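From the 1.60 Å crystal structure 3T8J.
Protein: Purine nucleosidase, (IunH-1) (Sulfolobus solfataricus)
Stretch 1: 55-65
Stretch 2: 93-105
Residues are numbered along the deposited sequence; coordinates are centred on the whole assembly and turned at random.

Stretch 1 55-65: NREIPVYPGAN
Stretch 2 93-105: RLKAQEKHAALAI

A short strand can pack against a loop and the helix that follows through a few backbone bonds combined with side-chain packing, as a contact in this purine nucleosidase illustrates. Strand 60-62 is extended (phi/psi near -110/118, -108/111 and -65/135); the N-to-C directions of strand and helix 101-105 make an angle of 130°, their axes 7.8 Å apart at closest. The register pairs Glu57 with Leu94, Val60 with Ala96 and Gly63 with Ala101, at CA separations of 7.3, 5.3 and 4.4 Å.

Two backbone hydrogen bonds accompany this register, near its Val60 and Gly63 pairs: Gln97 N to Val60 O (2.9 Å) and Ala101 N to Pro62 O (3.1 Å). Water 1 adds a bridge, donating to Lys95 O (2.8 Å) and accepting from Val60 N (3.0 Å) and Gln97 NE2 (2.9 Å).

Between these bonds, Tyr61 (chi1 m, chi2 -84°) is clasped on opposite ring faces. Ala104 CB lies 3.5 Å from the Tyr61 ring centroid, almost on the ring normal, while CG of Gln97, whose chi1 and chi2 are both m, sits 3.9 Å from the Tyr61 ring centroid. Pro62 CG packs on Ala96 CB at 3.7 Å.

His100 (chi1 t, chi2 -70°) caps the helix, its ND1 accepting from Ala102 N at 2.9 Å. Gly63 CA covers one face of its ring, 4.0 Å from the centroid; an ideal CB on Gly63 would clash with Ala101 CB at 2.9 Å.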

# COMPACT_ATOMS: atom_id res chain seq x y z
N ASN A 55 11.50 -32.76 -34.88
CA ASN A 55 12.88 -33.16 -35.17
C ASN A 55 13.98 -32.13 -34.87
O ASN A 55 15.01 -32.11 -35.56
CB ASN A 55 13.00 -33.63 -36.63
CG ASN A 55 12.03 -34.69 -36.96
OD1 ASN A 55 11.88 -35.70 -36.23
ND2 ASN A 55 11.33 -34.51 -38.07
N ARG A 56 13.80 -31.30 -33.85
CA ARG A 56 14.78 -30.27 -33.48
C ARG A 56 15.48 -30.60 -32.16
O ARG A 56 14.93 -31.35 -31.32
CB ARG A 56 14.10 -28.91 -33.40
CG ARG A 56 13.49 -28.43 -34.72
CD ARG A 56 14.54 -28.31 -35.87
NE ARG A 56 15.76 -27.61 -35.45
CZ ARG A 56 15.99 -26.30 -35.55
NH1 ARG A 56 15.10 -25.49 -36.12
NH2 ARG A 56 17.13 -25.80 -35.09
N GLU A 57 16.69 -30.07 -32.02
CA GLU A 57 17.51 -30.28 -30.83
C GLU A 57 17.91 -28.92 -30.22
O GLU A 57 18.99 -28.77 -29.63
CB GLU A 57 18.74 -31.12 -31.20
CG GLU A 57 18.33 -32.49 -31.70
CD GLU A 57 19.49 -33.39 -32.10
OE1 GLU A 57 20.66 -33.14 -31.72
OE2 GLU A 57 19.21 -34.37 -32.83
N ILE A 58 17.02 -27.95 -30.37
CA ILE A 58 17.19 -26.60 -29.80
C ILE A 58 17.35 -26.72 -28.28
O ILE A 58 16.62 -27.48 -27.65
CB ILE A 58 15.99 -25.71 -30.18
CG1 ILE A 58 15.98 -25.47 -31.69
CG2 ILE A 58 16.02 -24.37 -29.38
CD1 ILE A 58 14.66 -24.99 -32.24
N PRO A 59 18.31 -26.02 -27.68
CA PRO A 59 18.47 -26.19 -26.24
C PRO A 59 17.33 -25.60 -25.42
O PRO A 59 16.81 -24.52 -25.75
CB PRO A 59 19.77 -25.47 -25.93
CG PRO A 59 19.89 -24.43 -27.03
CD PRO A 59 19.32 -25.08 -28.24
N VAL A 60 16.94 -26.33 -24.38
CA VAL A 60 15.95 -25.92 -23.40
C VAL A 60 16.64 -25.63 -22.07
O VAL A 60 17.30 -26.51 -21.49
CB VAL A 60 14.84 -27.00 -23.21
CG1 VAL A 60 13.86 -26.59 -22.14
CG2 VAL A 60 14.16 -27.27 -24.58
N TYR A 61 16.55 -24.38 -21.62
CA TYR A 61 17.17 -23.93 -20.39
C TYR A 61 16.13 -23.69 -19.30
O TYR A 61 15.35 -22.72 -19.37
CB TYR A 61 17.96 -22.62 -20.64
CG TYR A 61 19.10 -22.74 -21.60
CD1 TYR A 61 20.34 -23.18 -21.18
CD2 TYR A 61 18.96 -22.38 -22.96
CE1 TYR A 61 21.37 -23.31 -22.04
CE2 TYR A 61 20.02 -22.49 -23.84
CZ TYR A 61 21.23 -22.96 -23.38
OH TYR A 61 22.31 -23.10 -24.25
N PRO A 62 16.12 -24.55 -18.26
CA PRO A 62 15.24 -24.28 -17.14
C PRO A 62 15.65 -23.00 -16.42
O PRO A 62 16.83 -22.79 -16.12
CB PRO A 62 15.43 -25.52 -16.24
CG PRO A 62 15.91 -26.60 -17.20
CD PRO A 62 16.87 -25.81 -18.06
N GLY A 63 14.67 -22.17 -16.10
CA GLY A 63 14.92 -20.91 -15.39
C GLY A 63 14.28 -20.87 -14.02
O GLY A 63 14.25 -21.88 -13.28
N ALA A 64 13.75 -19.71 -13.66
CA ALA A 64 13.08 -19.54 -12.38
C ALA A 64 11.91 -20.50 -12.19
O ALA A 64 11.09 -20.61 -13.09
CB ALA A 64 12.60 -18.09 -12.22
N ASN A 65 11.79 -21.11 -11.01
CA ASN A 65 10.61 -21.91 -10.68
C ASN A 65 9.70 -21.28 -9.66
O ASN A 65 8.76 -21.93 -9.17
CB ASN A 65 10.98 -23.35 -10.29
CG ASN A 65 11.58 -23.47 -8.93
OD1 ASN A 65 12.03 -22.50 -8.32
ND2 ASN A 65 11.60 -24.71 -8.41
N ARG A 93 14.21 -38.72 -25.78
CA ARG A 93 15.64 -38.59 -25.94
C ARG A 93 16.22 -37.26 -25.40
O ARG A 93 17.28 -37.27 -24.77
CB ARG A 93 16.00 -38.69 -27.42
CG ARG A 93 15.66 -40.00 -28.07
CD ARG A 93 15.77 -39.89 -29.60
NE ARG A 93 14.75 -38.97 -30.10
CZ ARG A 93 13.46 -39.27 -30.30
NH1 ARG A 93 13.01 -40.51 -30.05
NH2 ARG A 93 12.63 -38.34 -30.74
N LEU A 94 15.55 -36.14 -25.65
CA LEU A 94 16.14 -34.85 -25.30
C LEU A 94 16.14 -34.63 -23.80
O LEU A 94 15.22 -35.06 -23.10
CB LEU A 94 15.38 -33.70 -25.98
CG LEU A 94 15.41 -33.69 -27.52
CD1 LEU A 94 14.59 -32.48 -28.02
CD2 LEU A 94 16.83 -33.63 -28.09
N LYS A 95 17.18 -33.93 -23.33
CA LYS A 95 17.35 -33.57 -21.92
C LYS A 95 17.54 -32.06 -21.79
O LYS A 95 18.14 -31.43 -22.67
CB LYS A 95 18.56 -34.29 -21.32
CG LYS A 95 18.45 -35.84 -21.29
CD LYS A 95 19.76 -36.47 -20.84
CE LYS A 95 19.71 -38.00 -20.84
NZ LYS A 95 21.08 -38.62 -20.88
N ALA A 96 17.05 -31.49 -20.69
CA ALA A 96 17.25 -30.07 -20.40
C ALA A 96 18.73 -29.75 -20.20
O ALA A 96 19.52 -30.59 -19.75
CB ALA A 96 16.48 -29.68 -19.14
N GLN A 97 19.13 -28.53 -20.57
CA GLN A 97 20.43 -28.02 -20.25
C GLN A 97 20.56 -27.79 -18.74
O GLN A 97 19.56 -27.60 -18.05
CB GLN A 97 20.69 -26.69 -20.98
CG GLN A 97 20.53 -26.75 -22.51
CD GLN A 97 21.51 -27.69 -23.17
OE1 GLN A 97 22.73 -27.61 -22.94
NE2 GLN A 97 21.00 -28.57 -24.02
N GLU A 98 21.80 -27.74 -18.26
CA GLU A 98 22.05 -27.45 -16.82
C GLU A 98 22.06 -25.95 -16.49
O GLU A 98 21.61 -25.54 -15.42
CB GLU A 98 23.37 -28.07 -16.38
CG GLU A 98 23.45 -29.56 -16.58
CD GLU A 98 23.02 -30.33 -15.36
OE1 GLU A 98 22.09 -29.87 -14.66
OE2 GLU A 98 23.64 -31.40 -15.10
N LYS A 99 22.52 -25.14 -17.43
CA LYS A 99 22.66 -23.70 -17.21
C LYS A 99 21.31 -23.00 -17.01
O LYS A 99 20.36 -23.29 -17.71
CB LYS A 99 23.36 -23.08 -18.43
CG LYS A 99 23.67 -21.62 -18.32
CD LYS A 99 24.40 -21.10 -19.57
CE LYS A 99 25.82 -21.62 -19.68
NZ LYS A 99 26.73 -20.97 -18.68
N HIS A 100 21.24 -22.10 -16.02
CA HIS A 100 20.05 -21.32 -15.75
C HIS A 100 19.69 -20.46 -16.96
O HIS A 100 20.57 -19.86 -17.56
CB HIS A 100 20.28 -20.40 -14.52
CG HIS A 100 19.03 -19.82 -13.93
ND1 HIS A 100 18.27 -18.86 -14.55
CD2 HIS A 100 18.44 -20.04 -12.73
CE1 HIS A 100 17.25 -18.53 -13.77
NE2 HIS A 100 17.32 -19.25 -12.67
N ALA A 101 18.41 -20.42 -17.30
CA ALA A 101 17.91 -19.57 -18.37
C ALA A 101 18.46 -18.14 -18.33
O ALA A 101 18.75 -17.60 -19.38
CB ALA A 101 16.39 -19.51 -18.35
N ALA A 102 18.54 -17.53 -17.16
CA ALA A 102 19.01 -16.11 -17.12
C ALA A 102 20.44 -15.96 -17.64
O ALA A 102 20.75 -14.98 -18.36
CB ALA A 102 18.89 -15.55 -15.70
N LEU A 103 21.31 -16.91 -17.33
CA LEU A 103 22.67 -16.92 -17.83
C LEU A 103 22.72 -17.23 -19.34
O LEU A 103 23.52 -16.62 -20.09
CB LEU A 103 23.55 -17.86 -17.00
CG LEU A 103 23.54 -17.58 -15.48
CD1 LEU A 103 24.38 -18.63 -14.74
CD2 LEU A 103 24.01 -16.16 -15.15
N ALA A 104 21.86 -18.14 -19.81
CA ALA A 104 21.76 -18.42 -21.25
C ALA A 104 21.30 -17.19 -22.04
O ALA A 104 21.80 -16.92 -23.13
CB ALA A 104 20.81 -19.60 -21.50
N ILE A 105 20.35 -16.45 -21.51
CA ILE A 105 19.87 -15.20 -22.16
C ILE A 105 21.03 -14.21 -22.33
O ILE A 105 21.18 -13.63 -23.40
CB ILE A 105 18.70 -14.57 -21.38
CG1 ILE A 105 17.46 -15.47 -21.46
CG2 ILE A 105 18.36 -13.15 -21.91
CD1 ILE A 105 16.40 -15.16 -20.37
O HOH W 1 18.15 -29.08 -24.14
O HOH W 2 18.71 -24.63 -15.12